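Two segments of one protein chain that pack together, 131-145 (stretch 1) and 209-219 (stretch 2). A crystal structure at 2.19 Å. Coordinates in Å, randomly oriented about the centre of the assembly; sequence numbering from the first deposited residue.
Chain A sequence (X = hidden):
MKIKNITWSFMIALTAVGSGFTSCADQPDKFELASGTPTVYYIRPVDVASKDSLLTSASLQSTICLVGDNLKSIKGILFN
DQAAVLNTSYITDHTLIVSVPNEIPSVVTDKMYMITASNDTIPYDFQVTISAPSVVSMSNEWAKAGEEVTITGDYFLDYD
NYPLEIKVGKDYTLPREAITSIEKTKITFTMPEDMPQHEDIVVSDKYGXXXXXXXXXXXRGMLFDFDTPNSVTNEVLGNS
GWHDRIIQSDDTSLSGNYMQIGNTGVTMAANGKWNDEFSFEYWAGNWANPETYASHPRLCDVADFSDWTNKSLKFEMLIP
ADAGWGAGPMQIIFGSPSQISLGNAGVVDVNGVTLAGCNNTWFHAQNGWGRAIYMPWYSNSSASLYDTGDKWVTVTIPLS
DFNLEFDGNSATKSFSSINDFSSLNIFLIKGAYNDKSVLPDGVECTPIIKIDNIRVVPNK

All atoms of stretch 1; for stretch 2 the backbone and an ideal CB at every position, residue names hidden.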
ATOM      1  N   SER A 131     -14.232  -8.790  10.873  1.00 62.40           N
ATOM      2  CA  SER A 131     -12.806  -8.539  10.722  1.00 64.42           C
ATOM      3  C   SER A 131     -12.448  -7.129  11.177  1.00 56.76           C
ATOM      4  O   SER A 131     -13.217  -6.182  10.992  1.00 50.41           O
ATOM      5  CB  SER A 131     -12.389  -8.743   9.265  1.00 70.64           C
ATOM      6  OG  SER A 131     -10.999  -8.530   9.098  1.00 76.22           O
ATOM      7  N   ALA A 132     -11.272  -7.002  11.789  1.00 54.93           N
ATOM      8  CA  ALA A 132     -10.742  -5.707  12.175  1.00 54.92           C
ATOM      9  C   ALA A 132     -10.435  -4.876  10.930  1.00 48.11           C
ATOM     10  O   ALA A 132     -10.329  -5.416   9.826  1.00 56.13           O
ATOM     11  CB  ALA A 132      -9.483  -5.889  13.021  1.00 57.75           C
ATOM     12  N   PRO A 133     -10.302  -3.556  11.076  1.00 46.64           N
ATOM     13  CA  PRO A 133     -10.006  -2.725   9.903  1.00 50.48           C
ATOM     14  C   PRO A 133      -8.662  -3.086   9.292  1.00 62.82           C
ATOM     15  O   PRO A 133      -7.707  -3.424   9.994  1.00 63.28           O
ATOM     16  CB  PRO A 133      -9.999  -1.299  10.466  1.00 50.48           C
ATOM     17  CG  PRO A 133     -10.784  -1.377  11.722  1.00 50.54           C
ATOM     18  CD  PRO A 133     -10.514  -2.737  12.283  1.00 50.26           C
ATOM     19  N   SER A 134      -8.598  -3.027   7.966  1.00 63.76           N
ATOM     20  CA  SER A 134      -7.358  -3.197   7.227  1.00 57.77           C
ATOM     21  C   SER A 134      -6.985  -1.861   6.606  1.00 55.50           C
ATOM     22  O   SER A 134      -7.816  -1.227   5.948  1.00 59.50           O
ATOM     23  CB  SER A 134      -7.497  -4.271   6.145  1.00 66.20           C
ATOM     24  OG  SER A 134      -8.020  -3.724   4.948  1.00 75.57           O
ATOM     25  N   VAL A 135      -5.751  -1.427   6.831  1.00 58.99           N
ATOM     26  CA  VAL A 135      -5.259  -0.147   6.334  1.00 58.62           C
ATOM     27  C   VAL A 135      -4.190  -0.431   5.292  1.00 58.90           C
ATOM     28  O   VAL A 135      -3.217  -1.143   5.568  1.00 59.41           O
ATOM     29  CB  VAL A 135      -4.705   0.725   7.469  1.00 54.90           C
ATOM     30  CG1 VAL A 135      -4.322   2.094   6.938  1.00 52.82           C
ATOM     31  CG2 VAL A 135      -5.726   0.843   8.587  1.00 55.10           C
ATOM     32  N   VAL A 136      -4.364   0.124   4.098  1.00 59.41           N
ATOM     33  CA  VAL A 136      -3.435  -0.152   3.011  1.00 61.92           C
ATOM     34  C   VAL A 136      -2.682   1.109   2.607  1.00 62.48           C
ATOM     35  O   VAL A 136      -1.445   1.139   2.655  1.00 68.43           O
ATOM     36  CB  VAL A 136      -4.165  -0.782   1.810  1.00 61.61           C
ATOM     37  CG1 VAL A 136      -3.203  -0.953   0.647  1.00 63.68           C
ATOM     38  CG2 VAL A 136      -4.767  -2.123   2.204  1.00 59.17           C
ATOM     39  N   SER A 137      -3.405   2.155   2.213  1.00 56.70           N
ATOM     40  CA  SER A 137      -2.751   3.313   1.622  1.00 49.19           C
ATOM     41  C   SER A 137      -3.361   4.608   2.133  1.00 56.36           C
ATOM     42  O   SER A 137      -4.519   4.648   2.557  1.00 55.14           O
ATOM     43  CB  SER A 137      -2.839   3.283   0.091  1.00 45.41           C
ATOM     44  OG  SER A 137      -4.189   3.269  -0.335  1.00 51.05           O
HETATM   45  N   MSE A 138      -2.563   5.670   2.078  1.00 54.46           N
HETATM   46  CA  MSE A 138      -3.041   7.008   2.369  1.00 47.95           C
HETATM   47  C   MSE A 138      -2.839   7.804   1.084  1.00 51.84           C
HETATM   48  O   MSE A 138      -1.851   7.591   0.377  1.00 54.98           O
HETATM   49  CB  MSE A 138      -2.278   7.627   3.544  1.00 50.79           C
HETATM   50  CG  MSE A 138      -3.047   8.689   4.295  1.00 54.41           C
HETATM   51 SE   MSE A 138      -1.905   9.980   5.190  0.58 57.37          SE
HETATM   52  CE  MSE A 138      -1.980   9.351   6.994  1.00 50.78           C
ATOM     53  N   SER A 139      -3.775   8.702   0.769  1.00 51.83           N
ATOM     54  CA  SER A 139      -3.721   9.415  -0.507  1.00 51.82           C
ATOM     55  C   SER A 139      -2.428  10.210  -0.640  1.00 50.96           C
ATOM     56  O   SER A 139      -1.726  10.118  -1.653  1.00 49.46           O
ATOM     57  CB  SER A 139      -4.931  10.335  -0.645  1.00 49.09           C
ATOM     58  OG  SER A 139      -4.933  11.326   0.368  1.00 51.12           O
ATOM     59  N   ASN A 140      -2.100  11.003   0.378  1.00 51.49           N
ATOM     60  CA  ASN A 140      -0.845  11.754   0.407  1.00 48.31           C
ATOM     61  C   ASN A 140      -0.346  11.703   1.844  1.00 46.64           C
ATOM     62  O   ASN A 140      -0.864  12.411   2.710  1.00 51.20           O
ATOM     63  CB  ASN A 140      -1.047  13.192  -0.055  1.00 52.62           C
ATOM     64  CG  ASN A 140       0.234  14.020  -0.001  1.00 51.95           C
ATOM     65  OD1 ASN A 140       1.292  13.539   0.401  1.00 47.98           O
ATOM     66  ND2 ASN A 140       0.136  15.276  -0.421  1.00 47.04           N
ATOM     67  N   GLU A 141       0.660  10.872   2.094  1.00 44.76           N
ATOM     68  CA  GLU A 141       1.243  10.819   3.426  1.00 45.24           C
ATOM     69  C   GLU A 141       1.898  12.137   3.823  1.00 45.51           C
ATOM     70  O   GLU A 141       2.183  12.336   5.010  1.00 49.92           O
ATOM     71  CB  GLU A 141       2.257   9.681   3.502  1.00 36.49           C
ATOM     72  CG  GLU A 141       1.633   8.342   3.171  1.00 45.16           C
ATOM     73  CD  GLU A 141       2.623   7.199   3.208  1.00 48.12           C
ATOM     74  OE1 GLU A 141       3.789   7.427   3.595  1.00 51.37           O
ATOM     75  OE2 GLU A 141       2.236   6.071   2.844  1.00 50.87           O
ATOM     76  N   TRP A 142       2.155  13.035   2.861  1.00 45.99           N
ATOM     77  CA  TRP A 142       2.709  14.357   3.133  1.00 46.48           C
ATOM     78  C   TRP A 142       1.703  15.473   2.858  1.00 49.06           C
ATOM     79  O   TRP A 142       2.068  16.554   2.392  1.00 51.46           O
ATOM     80  CB  TRP A 142       3.993  14.553   2.331  1.00 44.62           C
ATOM     81  CG  TRP A 142       5.185  13.842   2.934  1.00 54.20           C
ATOM     82  CD1 TRP A 142       5.285  12.513   3.226  1.00 52.89           C
ATOM     83  CD2 TRP A 142       6.434  14.430   3.320  1.00 52.98           C
ATOM     84  NE1 TRP A 142       6.521  12.233   3.759  1.00 49.11           N
ATOM     85  CE2 TRP A 142       7.245  13.395   3.829  1.00 48.35           C
ATOM     86  CE3 TRP A 142       6.947  15.729   3.281  1.00 46.22           C
ATOM     87  CZ2 TRP A 142       8.537  13.620   4.293  1.00 41.63           C
ATOM     88  CZ3 TRP A 142       8.220  15.950   3.742  1.00 44.91           C
ATOM     89  CH2 TRP A 142       9.005  14.904   4.242  1.00 44.20           C
ATOM     90  N   ALA A 143       0.442  15.238   3.201  1.00 49.73           N
ATOM     91  CA  ALA A 143      -0.599  16.220   2.944  1.00 47.80           C
ATOM     92  C   ALA A 143      -0.486  17.388   3.909  1.00 50.84           C
ATOM     93  O   ALA A 143      -0.310  17.204   5.117  1.00 57.14           O
ATOM     94  CB  ALA A 143      -1.979  15.579   3.063  1.00 46.00           C
ATOM     95  N   LYS A 144      -0.595  18.597   3.368  1.00 53.80           N
ATOM     96  CA  LYS A 144      -0.547  19.803   4.176  1.00 56.41           C
ATOM     97  C   LYS A 144      -1.896  20.061   4.845  1.00 55.10           C
ATOM     98  O   LYS A 144      -2.921  19.469   4.494  1.00 52.47           O
ATOM     99  CB  LYS A 144      -0.142  21.004   3.322  1.00 64.33           C
ATOM    100  CG  LYS A 144       0.888  20.686   2.253  1.00 74.65           C
ATOM    101  CD  LYS A 144       1.330  21.939   1.515  1.00 77.80           C
ATOM    102  CE  LYS A 144       2.754  21.799   1.011  1.00 70.58           C
ATOM    103  NZ  LYS A 144       3.599  21.038   1.973  1.00 73.53           N
ATOM    104  N   ALA A 145      -1.885  20.972   5.817  1.00 53.73           N
ATOM    105  CA  ALA A 145      -3.090  21.275   6.580  1.00 63.64           C
ATOM    106  C   ALA A 145      -4.164  21.869   5.678  1.00 70.64           C
ATOM    107  O   ALA A 145      -3.911  22.815   4.927  1.00 75.37           O
ATOM    108  CB  ALA A 145      -2.766  22.241   7.720  1.00 68.69           C
ATOM    109  N   UNK A 209      -8.260  -2.784  16.644  1.00 62.53           N
ATOM    110  CA  UNK A 209      -7.322  -1.734  16.273  1.00 61.94           C
ATOM    111  C   UNK A 209      -6.242  -2.318  15.374  1.00 67.70           C
ATOM    112  O   UNK A 209      -5.768  -3.435  15.604  1.00 68.09           O
ATOM    113  CB  UNK A 209      -6.704  -1.087  17.514  1.00 61.94           C
ATOM    114  N   UNK A 210      -5.851  -1.558  14.353  1.00 63.51           N
ATOM    115  CA  UNK A 210      -4.813  -1.990  13.428  1.00 68.60           C
ATOM    116  C   UNK A 210      -3.939  -0.802  13.056  1.00 64.57           C
ATOM    117  O   UNK A 210      -4.453   0.272  12.730  1.00 54.61           O
ATOM    118  CB  UNK A 210      -5.424  -2.625  12.177  1.00 68.60           C
ATOM    119  N   UNK A 211      -2.624  -1.001  13.108  1.00 66.06           N
ATOM    120  CA  UNK A 211      -1.677   0.058  12.795  1.00 65.28           C
ATOM    121  C   UNK A 211      -1.600   0.288  11.292  1.00 61.35           C
ATOM    122  O   UNK A 211      -1.590  -0.661  10.502  1.00 60.49           O
ATOM    123  CB  UNK A 211      -0.293  -0.281  13.351  1.00 65.28           C
ATOM    124  N   UNK A 212      -1.540   1.556  10.902  1.00 57.83           N
ATOM    125  CA  UNK A 212      -1.378   1.906   9.503  1.00 51.91           C
ATOM    126  C   UNK A 212       0.071   1.697   9.068  1.00 56.23           C
ATOM    127  O   UNK A 212       0.999   1.911   9.853  1.00 60.55           O
ATOM    128  CB  UNK A 212      -1.809   3.354   9.260  1.00 51.91           C
ATOM    129  N   UNK A 213       0.293   1.280   7.818  1.00 55.87           N
ATOM    130  CA  UNK A 213       1.670   1.087   7.342  1.00 55.84           C
ATOM    131  C   UNK A 213       2.316   2.381   6.878  1.00 55.65           C
ATOM    132  O   UNK A 213       3.071   2.386   5.901  1.00 62.61           O
ATOM    133  CB  UNK A 213       1.692   0.072   6.197  1.00 55.84           C
ATOM    134  N   UNK A 214       2.027   3.483   7.564  1.00 53.26           N
ATOM    135  CA  UNK A 214       2.592   4.771   7.196  1.00 50.01           C
ATOM    136  C   UNK A 214       2.474   5.719   8.377  1.00 55.52           C
ATOM    137  O   UNK A 214       1.700   5.489   9.310  1.00 56.40           O
ATOM    138  CB  UNK A 214       1.895   5.347   5.962  1.00 50.01           C
ATOM    139  N   UNK A 215       3.253   6.795   8.318  1.00 55.28           N
ATOM    140  CA  UNK A 215       3.209   7.854   9.310  1.00 52.51           C
ATOM    141  C   UNK A 215       2.982   9.181   8.602  1.00 50.29           C
ATOM    142  O   UNK A 215       3.207   9.312   7.397  1.00 52.39           O
ATOM    143  CB  UNK A 215       4.494   7.887  10.140  1.00 52.51           C
ATOM    144  N   UNK A 216       2.525  10.169   9.365  1.00 50.49           N
ATOM    145  CA  UNK A 216       2.322  11.503   8.813  1.00 53.25           C
ATOM    146  C   UNK A 216       3.671  12.186   8.605  1.00 51.82           C
ATOM    147  O   UNK A 216       4.500  12.204   9.518  1.00 52.00           O
ATOM    148  CB  UNK A 216       1.429  12.341   9.731  1.00 53.25           C
ATOM    149  N   UNK A 217       3.885  12.764   7.419  1.00 51.42           N
ATOM    150  CA  UNK A 217       5.197  13.315   7.036  1.00 54.37           C
ATOM    151  C   UNK A 217       6.271  12.241   7.132  1.00 51.73           C
ATOM    152  O   UNK A 217       7.363  12.518   7.611  1.00 53.05           O
ATOM    153  CB  UNK A 217       5.566  14.507   7.921  1.00 54.37           C
ATOM    154  N   UNK A 218       5.963  11.028   6.679  1.00 48.53           N
ATOM    155  CA  UNK A 218       6.848   9.888   6.897  1.00 46.91           C
ATOM    156  C   UNK A 218       8.218  10.122   6.271  1.00 47.44           C
ATOM    157  O   UNK A 218       8.326  10.445   5.085  1.00 43.67           O
ATOM    158  CB  UNK A 218       6.222   8.614   6.327  1.00 46.91           C
ATOM    159  N   UNK A 219       9.274   9.958   7.079  1.00 50.64           N
ATOM    160  CA  UNK A 219      10.642  10.070   6.583  1.00 49.56           C
ATOM    161  C   UNK A 219      11.487   8.856   6.956  1.00 58.69           C
ATOM    162  O   UNK A 219      12.719   8.922   6.892  1.00 61.46           O
ATOM    163  CB  UNK A 219      11.294  11.342   7.127  1.00 49.56           C
TER

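Strand 134-138 and the strand that enters stretch 2 at 209 run nearly parallel, 14° between their directions and 6.8 Å apart at closest approach, so side chains rather than backbone ladders must bridge them. At 209 CA-to-CB points away and nothing of stretch 1 lies within 5.5 Å of the ideal CB; almost any residue would suit, and Ser209 makes no contact.

At 210 the bond points toward stretch 1, with the ideal CB only 3.3 Å from Pro133 O. A carbonyl acceptor so near favours a small donor, serine or threonine. The residue is Thr210; its OG1 donates to Pro133 O at 2.6 Å, while CG2 lies 4.1 Å from Ala132 CB.

Position 211 points away into space free of stretch 1 and constrains little; it is Asn211. At 212 the bond runs sideways and the ideal CB is 3.6 Å from Val135 CG1, which favours a small apolar group. Ala212 fits, CB to Val135 CG1 3.7 Å.

Phi of -83° at 213 is compatible with proline, and the CB points toward the Val135 and Val136 carbonyls without being close to either. Small or apolar residues would serve. Pro213 places CD 3.8 Å from Val135 CG1 and CG 3.5 Å from Val136 O as the chain turns a corner.

Position 214 is extended (-161/163) and points toward stretch 1. Its ideal CB is 3.2 Å from Glu141 OE2, but beyond it Val135 and Met138 offer an apolar site for a large aliphatic or aromatic group. Phe214, chi1 43° (p), fills it: selenomethionine Met138 sets CB over the ring face, 3.7 Å from the ring centroid, and Val135 CG1 meets CZ at 3.6 Å.

Position 215 points away and is permissive; the Gln215 side chain stays clear of stretch 1. At 216 CB also points away, yet a long side chain could return to the Ala143 carbonyl. Tyr216, chi1 -176° (t), does so, OH donating to Ala143 O at 2.6 Å.

The positive phi at 217 (57/42) would suit glycine or asparagine, though its CB, 4.6 Å from Trp142 CE2, leaves room for a longer chain. It is selenomethionine Met217: N donates to Glu141 O (3.0 Å), CA sits 3.7 Å from the centroid of the Trp142 five-membered ring, and SE lies 4.1 Å from Trp142 CE3.

At 218 CA-to-CB runs sideways and the ideal CB is 3.8 Å from Glu141 OE1, so a neutral or basic group would suit. Asp218 is acidic instead, OD2 4.1 Å from Glu141 OE1, and one water donates to both atoms; OD2 also accepts from Gln215 N (3.1 Å), and its backbone O accepts from Trp142 NE1 at 2.9 Å. Position 219, sideways and peripheral, tolerates many residues; it is Asn219.

Stretch 2 (209-219) STNAPFQYMDN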
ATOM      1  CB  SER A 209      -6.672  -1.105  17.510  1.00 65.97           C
ATOM      2  OG  SER A 209      -7.523  -0.149  18.112  1.00 76.62           O
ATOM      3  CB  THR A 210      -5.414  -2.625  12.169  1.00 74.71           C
ATOM      4  OG1 THR A 210      -6.537  -1.852  11.729  1.00 76.25           O
ATOM      5  CG2 THR A 210      -5.863  -4.056  12.452  1.00 75.24           C
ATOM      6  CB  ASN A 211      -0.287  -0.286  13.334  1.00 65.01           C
ATOM      7  CG  ASN A 211      -0.097   0.141  14.776  1.00 72.54           C
ATOM      8  OD1 ASN A 211      -0.933  -0.138  15.636  1.00 76.07           O
ATOM      9  ND2 ASN A 211       1.008   0.827  15.048  1.00 76.69           N
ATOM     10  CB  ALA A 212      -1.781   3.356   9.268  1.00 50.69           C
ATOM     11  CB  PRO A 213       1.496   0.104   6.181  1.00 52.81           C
ATOM     12  CG  PRO A 213       0.145   0.432   5.637  1.00 48.87           C
ATOM     13  CD  PRO A 213      -0.701   0.839   6.824  1.00 55.97           C
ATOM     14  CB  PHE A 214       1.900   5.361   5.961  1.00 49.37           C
ATOM     15  CG  PHE A 214       0.399   5.231   5.978  1.00 56.38           C
ATOM     16  CD1 PHE A 214      -0.372   5.994   6.842  1.00 54.40           C
ATOM     17  CD2 PHE A 214      -0.240   4.347   5.124  1.00 59.97           C
ATOM     18  CE1 PHE A 214      -1.750   5.874   6.856  1.00 49.32           C
ATOM     19  CE2 PHE A 214      -1.617   4.223   5.134  1.00 54.02           C
ATOM     20  CZ  PHE A 214      -2.372   4.988   6.000  1.00 50.45           C
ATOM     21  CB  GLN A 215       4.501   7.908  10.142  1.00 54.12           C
ATOM     22  CG  GLN A 215       4.771   6.650  10.953  1.00 58.57           C
ATOM     23  CD  GLN A 215       6.052   6.739  11.760  1.00 61.70           C
ATOM     24  OE1 GLN A 215       6.953   7.513  11.437  1.00 66.99           O
ATOM     25  NE2 GLN A 215       6.138   5.946  12.821  1.00 64.11           N
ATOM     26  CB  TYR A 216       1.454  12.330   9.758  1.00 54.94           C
ATOM     27  CG  TYR A 216       1.115  13.693   9.214  1.00 50.68           C
ATOM     28  CD1 TYR A 216       0.715  13.851   7.894  1.00 45.71           C
ATOM     29  CD2 TYR A 216       1.224  14.826  10.008  1.00 58.69           C
ATOM     30  CE1 TYR A 216       0.407  15.095   7.386  1.00 51.08           C
ATOM     31  CE2 TYR A 216       0.923  16.078   9.506  1.00 59.87           C
ATOM     32  CZ  TYR A 216       0.517  16.205   8.193  1.00 59.02           C
ATOM     33  OH  TYR A 216       0.213  17.446   7.681  1.00 65.25           O
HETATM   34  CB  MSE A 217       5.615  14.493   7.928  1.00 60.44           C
HETATM   35  CG  MSE A 217       4.686  15.725   7.951  1.00 74.45           C
HETATM   36 SE   MSE A 217       4.569  16.924   6.399  0.77 80.29          SE
HETATM   37  CE  MSE A 217       2.746  16.770   5.731  1.00 79.76           C
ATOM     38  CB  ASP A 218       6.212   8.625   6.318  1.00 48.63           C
ATOM     39  CG  ASP A 218       6.638   7.368   7.045  1.00 54.87           C
ATOM     40  OD1 ASP A 218       7.670   7.400   7.747  1.00 54.61           O
ATOM     41  OD2 ASP A 218       5.930   6.348   6.912  1.00 53.97           O
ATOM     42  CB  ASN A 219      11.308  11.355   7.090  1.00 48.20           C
ATOM     43  CG  ASN A 219      11.329  11.453   8.606  1.00 60.59           C
ATOM     44  OD1 ASN A 219      10.998  10.499   9.310  1.00 62.17           O
ATOM     45  ND2 ASN A 219      11.725  12.615   9.115  1.00 66.07           N
TER
HETATM   46  O   HOH W   1       5.744   5.848   4.460  1.00 48.24           O
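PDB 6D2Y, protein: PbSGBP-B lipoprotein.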